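Side-chain contacts in Yop proteins translocation protein H (Yersinia pestis, PDB 1Z21), which may regulate assembly of the type III secretion injectisome by controlling secretion or polymerisation of its needle subunit, and contributes to virulence: residues E74-L77 with L78-E82; E98-N101 with K102-I106. All coordinates share one frame; numbering follows the deposited sequence.

Interaction 1: E74-L77 with L78-E82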
ATOM      1  N   GLU A  74       2.580   3.358  -5.380  1.00 14.16           N
ATOM      2  CA  GLU A  74       3.952   3.517  -4.912  1.00 14.77           C
ATOM      3  C   GLU A  74       3.995   4.222  -3.561  1.00 13.86           C
ATOM      4  O   GLU A  74       4.665   3.772  -2.657  1.00 13.15           O
ATOM      5  CB  GLU A  74       4.775   4.294  -5.934  1.00 15.40           C
ATOM      6  CG  GLU A  74       5.044   3.504  -7.207  1.00 18.26           C
ATOM      7  CD  GLU A  74       5.542   4.363  -8.352  1.00 22.86           C
ATOM      8  OE1 GLU A  74       5.537   5.606  -8.236  1.00 24.20           O
ATOM      9  OE2 GLU A  74       5.934   3.779  -9.378  1.00 28.37           O
ATOM     10  N   ALA A  75       3.232   5.302  -3.423  1.00 13.43           N
ATOM     11  CA  ALA A  75       3.164   6.026  -2.150  1.00 12.92           C
ATOM     12  C   ALA A  75       2.571   5.177  -1.043  1.00 13.13           C
ATOM     13  O   ALA A  75       3.087   5.151   0.072  1.00 13.60           O
ATOM     14  CB  ALA A  75       2.352   7.299  -2.324  1.00 12.79           C
ATOM     15  N   ILE A  76       1.468   4.500  -1.342  1.00 12.84           N
ATOM     16  CA  ILE A  76       0.823   3.624  -0.383  1.00 12.77           C
ATOM     17  C   ILE A  76       1.769   2.514   0.074  1.00 12.67           C
ATOM     18  O   ILE A  76       1.915   2.289   1.260  1.00 12.06           O
ATOM     19  CB  ILE A  76      -0.500   3.053  -0.950  1.00 12.91           C
ATOM     20  CG1 ILE A  76      -1.559   4.171  -1.073  1.00 12.49           C
ATOM     21  CG2 ILE A  76      -1.008   1.882  -0.103  1.00 13.99           C
ATOM     22  CD1 ILE A  76      -2.141   4.676   0.244  1.00 13.21           C
ATOM     23  N   LEU A  77       2.421   1.842  -0.866  1.00 12.66           N
ATOM     24  CA  LEU A  77       3.318   0.726  -0.553  1.00 12.58           C
ATOM     25  C   LEU A  77       4.445   1.158   0.387  1.00 13.28           C
ATOM     26  O   LEU A  77       4.712   0.494   1.379  1.00 13.67           O
ATOM     27  CB  LEU A  77       3.895   0.097  -1.845  1.00 12.24           C
ATOM     28  CG  LEU A  77       2.926  -0.814  -2.621  1.00 13.30           C
ATOM     29  CD1 LEU A  77       3.502  -1.153  -3.992  1.00 14.93           C
ATOM     30  CD2 LEU A  77       2.622  -2.060  -1.829  1.00 13.92           C
ATOM     31  N   LEU A  78       5.071   2.285   0.071  1.00 14.10           N
ATOM     32  CA  LEU A  78       6.144   2.841   0.885  1.00 14.81           C
ATOM     33  C   LEU A  78       5.624   3.196   2.278  1.00 15.51           C
ATOM     34  O   LEU A  78       6.262   2.886   3.275  1.00 16.27           O
ATOM     35  CB  LEU A  78       6.781   4.049   0.190  1.00 15.67           C
ATOM     36  CG  LEU A  78       7.620   3.633  -1.028  1.00 16.26           C
ATOM     37  CD1 LEU A  78       7.985   4.801  -1.914  1.00 18.45           C
ATOM     38  CD2 LEU A  78       8.867   2.915  -0.596  1.00 18.80           C
ATOM     39  N   GLN A  79       4.440   3.786   2.355  1.00 15.94           N
ATOM     40  CA  GLN A  79       3.894   4.153   3.662  1.00 16.40           C
ATOM     41  C   GLN A  79       3.484   2.931   4.487  1.00 16.78           C
ATOM     42  O   GLN A  79       3.701   2.900   5.684  1.00 16.75           O
ATOM     43  CB  GLN A  79       2.743   5.149   3.515  1.00 16.77           C
ATOM     44  CG  GLN A  79       2.229   5.693   4.866  1.00 17.01           C
ATOM     45  CD  GLN A  79       3.275   6.500   5.625  1.00 18.78           C
ATOM     46  OE1 GLN A  79       4.123   7.167   5.014  1.00 19.67           O
ATOM     47  NE2 GLN A  79       3.212   6.455   6.959  1.00 17.66           N
ATOM     48  N   VAL A  80       2.922   1.914   3.848  1.00 17.05           N
ATOM     49  CA  VAL A  80       2.626   0.654   4.519  1.00 17.37           C
ATOM     50  C   VAL A  80       3.895   0.106   5.203  1.00 18.97           C
ATOM     51  O   VAL A  80       3.863  -0.296   6.370  1.00 18.45           O
ATOM     52  CB  VAL A  80       2.027  -0.396   3.535  1.00 17.01           C
ATOM     53  CG1 VAL A  80       2.021  -1.788   4.140  1.00 16.02           C
ATOM     54  CG2 VAL A  80       0.608  -0.013   3.131  1.00 16.56           C
ATOM     55  N   LEU A  81       5.006   0.089   4.472  1.00 20.62           N
ATOM     56  CA  LEU A  81       6.275  -0.393   5.022  1.00 22.74           C
ATOM     57  C   LEU A  81       6.670   0.349   6.301  1.00 24.30           C
ATOM     58  O   LEU A  81       7.186  -0.266   7.229  1.00 24.25           O
ATOM     59  CB  LEU A  81       7.403  -0.268   3.994  1.00 23.06           C
ATOM     60  CG  LEU A  81       7.565  -1.425   3.004  1.00 24.60           C
ATOM     61  CD1 LEU A  81       8.500  -1.018   1.904  1.00 25.57           C
ATOM     62  CD2 LEU A  81       8.086  -2.683   3.684  1.00 25.74           C
ATOM     63  N   GLU A  82       6.449   1.663   6.344  1.00 26.26           N
ATOM     64  CA  GLU A  82       6.775   2.457   7.536  1.00 28.16           C
ATOM     65  C   GLU A  82       6.085   1.976   8.819  1.00 29.39           C
ATOM     66  O   GLU A  82       6.622   2.155   9.913  1.00 29.91           O
ATOM     67  CB  GLU A  82       6.448   3.941   7.329  1.00 28.48           C
ATOM     68  CG  GLU A  82       7.408   4.709   6.444  1.00 30.18           C
ATOM     69  CD  GLU A  82       8.825   4.788   7.008  1.00 31.86           C
ATOM     70  OE1 GLU A  82       9.086   4.226   8.086  1.00 34.24           O
ATOM     71  OE2 GLU A  82       9.682   5.419   6.367  1.00 34.39           O
TER
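Four consecutive i to i+4 hydrogen bonds tie E74-L77 to L78-E82, which follow each other directly as successive turns of the alpha-helix 71-82. The carbonyls of E74, A75, I76 and L77 accept from the amides of L78, Q79, V80 and L81 in turn. The shortest joins V80 N to I76 O at 2.8 Å, and Q79 N to A75 O is next at 3.0 Å.

This helix belongs to the five-helix core domain of YopR, and its residue types follow the surfaces it meets. I76 is buried against W14 and R10 of helix 6-19 and L31 and V35 of helix 25-43, where a branched hydrocarbon suits the interior. Its CG2 meets V80 CG2 on the next turn at 4.1 Å, the two side chains crossing at a slant. The same V80 methyl lies close over the preceding turn, with CG2 3.2 Å from I76 O. V80 is buried too, and its carbonyl, which is not an acceptor in these four bonds, accepts from R36 NE, while Q79 O accepts from R36 NH2; one guanidinium thus serves two carbonyls near the helix's C-terminal end.

Q79 suits a border position: its side chain touches L28 and A32, while the chain, bent at chi2 (64°), carries NE2 to a hydrogen bond with E29 OE1. L78 looks towards helix 94-107, as does L81, whose side chain touches S97 there. The CG of L78, anti to the carbonyl carbon (chi1 -71°), swings back over the previous turn, and L78 CG rests 3.4 Å from E74 O.

Interaction 2: E98-N101 with K102-I106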
ATOM      1  N   GLU A  98       9.091  -7.898   2.014  1.00 20.24           N
ATOM      2  CA  GLU A  98       9.785  -8.397   0.827  1.00 19.41           C
ATOM      3  C   GLU A  98       8.866  -8.359  -0.388  1.00 18.30           C
ATOM      4  O   GLU A  98       9.286  -7.984  -1.478  1.00 17.95           O
ATOM      5  CB  GLU A  98      10.297  -9.822   1.047  1.00 19.98           C
ATOM      6  CG  GLU A  98      10.931 -10.466  -0.184  1.00 21.11           C
ATOM      7  CD  GLU A  98      12.139  -9.720  -0.712  1.00 24.87           C
ATOM      8  OE1 GLU A  98      12.671  -8.845  -0.002  1.00 26.20           O
ATOM      9  OE2 GLU A  98      12.573 -10.018  -1.847  1.00 26.14           O
ATOM     10  N   LEU A  99       7.618  -8.760  -0.184  1.00 17.57           N
ATOM     11  CA  LEU A  99       6.581  -8.664  -1.208  1.00 17.95           C
ATOM     12  C   LEU A  99       6.453  -7.248  -1.747  1.00 16.59           C
ATOM     13  O   LEU A  99       6.358  -7.034  -2.952  1.00 15.93           O
ATOM     14  CB  LEU A  99       5.227  -9.045  -0.610  1.00 18.86           C
ATOM     15  CG  LEU A  99       4.397 -10.126  -1.258  1.00 22.26           C
ATOM     16  CD1 LEU A  99       5.262 -11.330  -1.627  1.00 22.94           C
ATOM     17  CD2 LEU A  99       3.305 -10.508  -0.263  1.00 22.58           C
ATOM     18  N   ILE A 100       6.409  -6.285  -0.828  1.00 16.18           N
ATOM     19  CA  ILE A 100       6.247  -4.889  -1.184  1.00 15.80           C
ATOM     20  C   ILE A 100       7.409  -4.436  -2.030  1.00 15.74           C
ATOM     21  O   ILE A 100       7.239  -3.785  -3.059  1.00 15.16           O
ATOM     22  CB  ILE A 100       6.115  -4.022   0.080  1.00 16.15           C
ATOM     23  CG1 ILE A 100       4.727  -4.232   0.683  1.00 16.23           C
ATOM     24  CG2 ILE A 100       6.351  -2.543  -0.257  1.00 16.04           C
ATOM     25  CD1 ILE A 100       4.523  -3.520   2.011  1.00 17.18           C
ATOM     26  N   ASN A 101       8.606  -4.806  -1.610  1.00 15.85           N
ATOM     27  CA  ASN A 101       9.780  -4.411  -2.344  1.00 16.88           C
ATOM     28  C   ASN A 101       9.835  -5.018  -3.757  1.00 16.45           C
ATOM     29  O   ASN A 101      10.293  -4.359  -4.673  1.00 15.97           O
ATOM     30  CB  ASN A 101      11.026  -4.661  -1.496  1.00 17.78           C
ATOM     31  CG  ASN A 101      11.111  -3.678  -0.295  1.00 21.05           C
ATOM     32  OD1 ASN A 101      11.046  -2.446  -0.470  1.00 24.69           O
ATOM     33  ND2 ASN A 101      11.213  -4.217   0.915  1.00 27.24           N
ATOM     34  N   LYS A 102       9.324  -6.235  -3.936  1.00 16.14           N
ATOM     35  CA  LYS A 102       9.257  -6.835  -5.271  1.00 16.29           C
ATOM     36  C   LYS A 102       8.268  -6.091  -6.172  1.00 15.57           C
ATOM     37  O   LYS A 102       8.554  -5.851  -7.341  1.00 15.93           O
ATOM     38  CB  LYS A 102       8.910  -8.326  -5.187  1.00 17.04           C
ATOM     39  CG  LYS A 102      10.026  -9.150  -4.596  1.00 19.41           C
ATOM     40  CD  LYS A 102       9.915 -10.584  -4.951  1.00 21.83           C
ATOM     41  CE  LYS A 102      11.008 -11.396  -4.287  1.00 22.68           C
ATOM     42  NZ  LYS A 102      12.326 -11.153  -4.912  1.00 24.05           N
ATOM     43  N   GLU A 103       7.113  -5.704  -5.631  1.00 14.56           N
ATOM     44  CA  GLU A 103       6.165  -4.877  -6.389  1.00 13.68           C
ATOM     45  C   GLU A 103       6.733  -3.499  -6.715  1.00 13.61           C
ATOM     46  O   GLU A 103       6.526  -3.000  -7.808  1.00 13.09           O
ATOM     47  CB  GLU A 103       4.829  -4.735  -5.655  1.00 13.84           C
ATOM     48  CG  GLU A 103       3.773  -3.899  -6.395  1.00 11.94           C
ATOM     49  CD  GLU A 103       3.380  -4.446  -7.771  1.00 14.92           C
ATOM     50  OE1 GLU A 103       3.574  -5.653  -8.037  1.00 14.29           O
ATOM     51  OE2 GLU A 103       2.853  -3.662  -8.587  1.00 14.85           O
ATOM     52  N   LEU A 104       7.451  -2.879  -5.778  1.00 13.64           N
ATOM     53  CA  LEU A 104       8.032  -1.574  -6.044  1.00 13.82           C
ATOM     54  C   LEU A 104       9.042  -1.668  -7.196  1.00 14.23           C
ATOM     55  O   LEU A 104       9.127  -0.767  -8.008  1.00 13.59           O
ATOM     56  CB  LEU A 104       8.667  -0.966  -4.788  1.00 13.54           C
ATOM     57  CG  LEU A 104       7.648  -0.427  -3.780  1.00 14.61           C
ATOM     58  CD1 LEU A 104       8.315  -0.111  -2.473  1.00 16.16           C
ATOM     59  CD2 LEU A 104       6.957   0.813  -4.292  1.00 14.17           C
ATOM     60  N   MET A 105       9.761  -2.783  -7.278  1.00 15.47           N
ATOM     61  CA  MET A 105      10.732  -2.980  -8.359  1.00 17.03           C
ATOM     62  C   MET A 105      10.013  -3.057  -9.695  1.00 17.34           C
ATOM     63  O   MET A 105      10.506  -2.538 -10.683  1.00 17.48           O
ATOM     64  CB  MET A 105      11.581  -4.229  -8.095  1.00 17.58           C
ATOM     65  CG  MET A 105      12.585  -4.588  -9.190  1.00 19.64           C
ATOM     66  SD  MET A 105      13.926  -3.424  -9.225  1.00 24.03           S
ATOM     67  CE  MET A 105      15.018  -4.124  -8.001  1.00 24.19           C
ATOM     68  N   ILE A 106       8.841  -3.680  -9.714  1.00 17.89           N
ATOM     69  CA  ILE A 106       8.015  -3.760 -10.920  1.00 19.47           C
ATOM     70  C   ILE A 106       7.451  -2.393 -11.317  1.00 20.44           C
ATOM     71  O   ILE A 106       7.391  -2.067 -12.499  1.00 21.62           O
ATOM     72  CB  ILE A 106       6.893  -4.797 -10.722  1.00 19.73           C
ATOM     73  CG1 ILE A 106       7.486  -6.204 -10.663  1.00 19.93           C
ATOM     74  CG2 ILE A 106       5.832  -4.726 -11.845  1.00 20.72           C
ATOM     75  CD1 ILE A 106       6.536  -7.247 -10.079  1.00 20.53           C
TER
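An i to i+4 salt bridge on the alpha-helix 94-107, the last helix of the YopR core domain, links E98 to K102 across one turn, with E98 OE2 3.3 Å from K102 NZ. The two side chains meet obliquely. E98 bends at chi2 (61°), and K102 runs extended until chi4 (-73°) turns its ammonium end; its CE comes 3.2 Å from E98 OE2, so the methylene beside the charge also lies against the carboxylate. Long, flexible chains of opposite charge suit this partly exposed flank, where both also touch V50.

Beneath them the backbone amides of K102, E103, L104 and M105 bond to the carbonyls of E98, L99, I100 and N101. Among these, L104 N reaches I100 O at 2.9 Å. E103 is buried, an acid whose charge is met by R60 of helix 52-66 in a salt bridge through OE1, while its side chain packs on L56 and L59. The flank towards helix 71-82 is apolar: I100 and L104 lie side by side, pointing the same way, and I100 CG2 meets L104 CD1 at 3.8 Å.

Interactions 1 and 2 lie on helices 71-82 and 94-107, which follow each other in the chain, and their centres are about 11 Å apart. The apolar flanks of the two helices pack directly together. L81 CD1 comes 3.4 Å from I100 CG2, and V80 CG1 approaches I100 CD1 to 3.7 Å, so I100 is shared by two residues of the second segment of interaction 1. Further along, L78 CD2 meets L104 CD1 at 3.6 Å. L77 CD1 packs 3.7 Å from E103 CG, a methylene of an acidic side chain. Leucine, isoleucine and valine thus build most of this seam, with the E98-K102 salt bridge on another flank of helix 94-107.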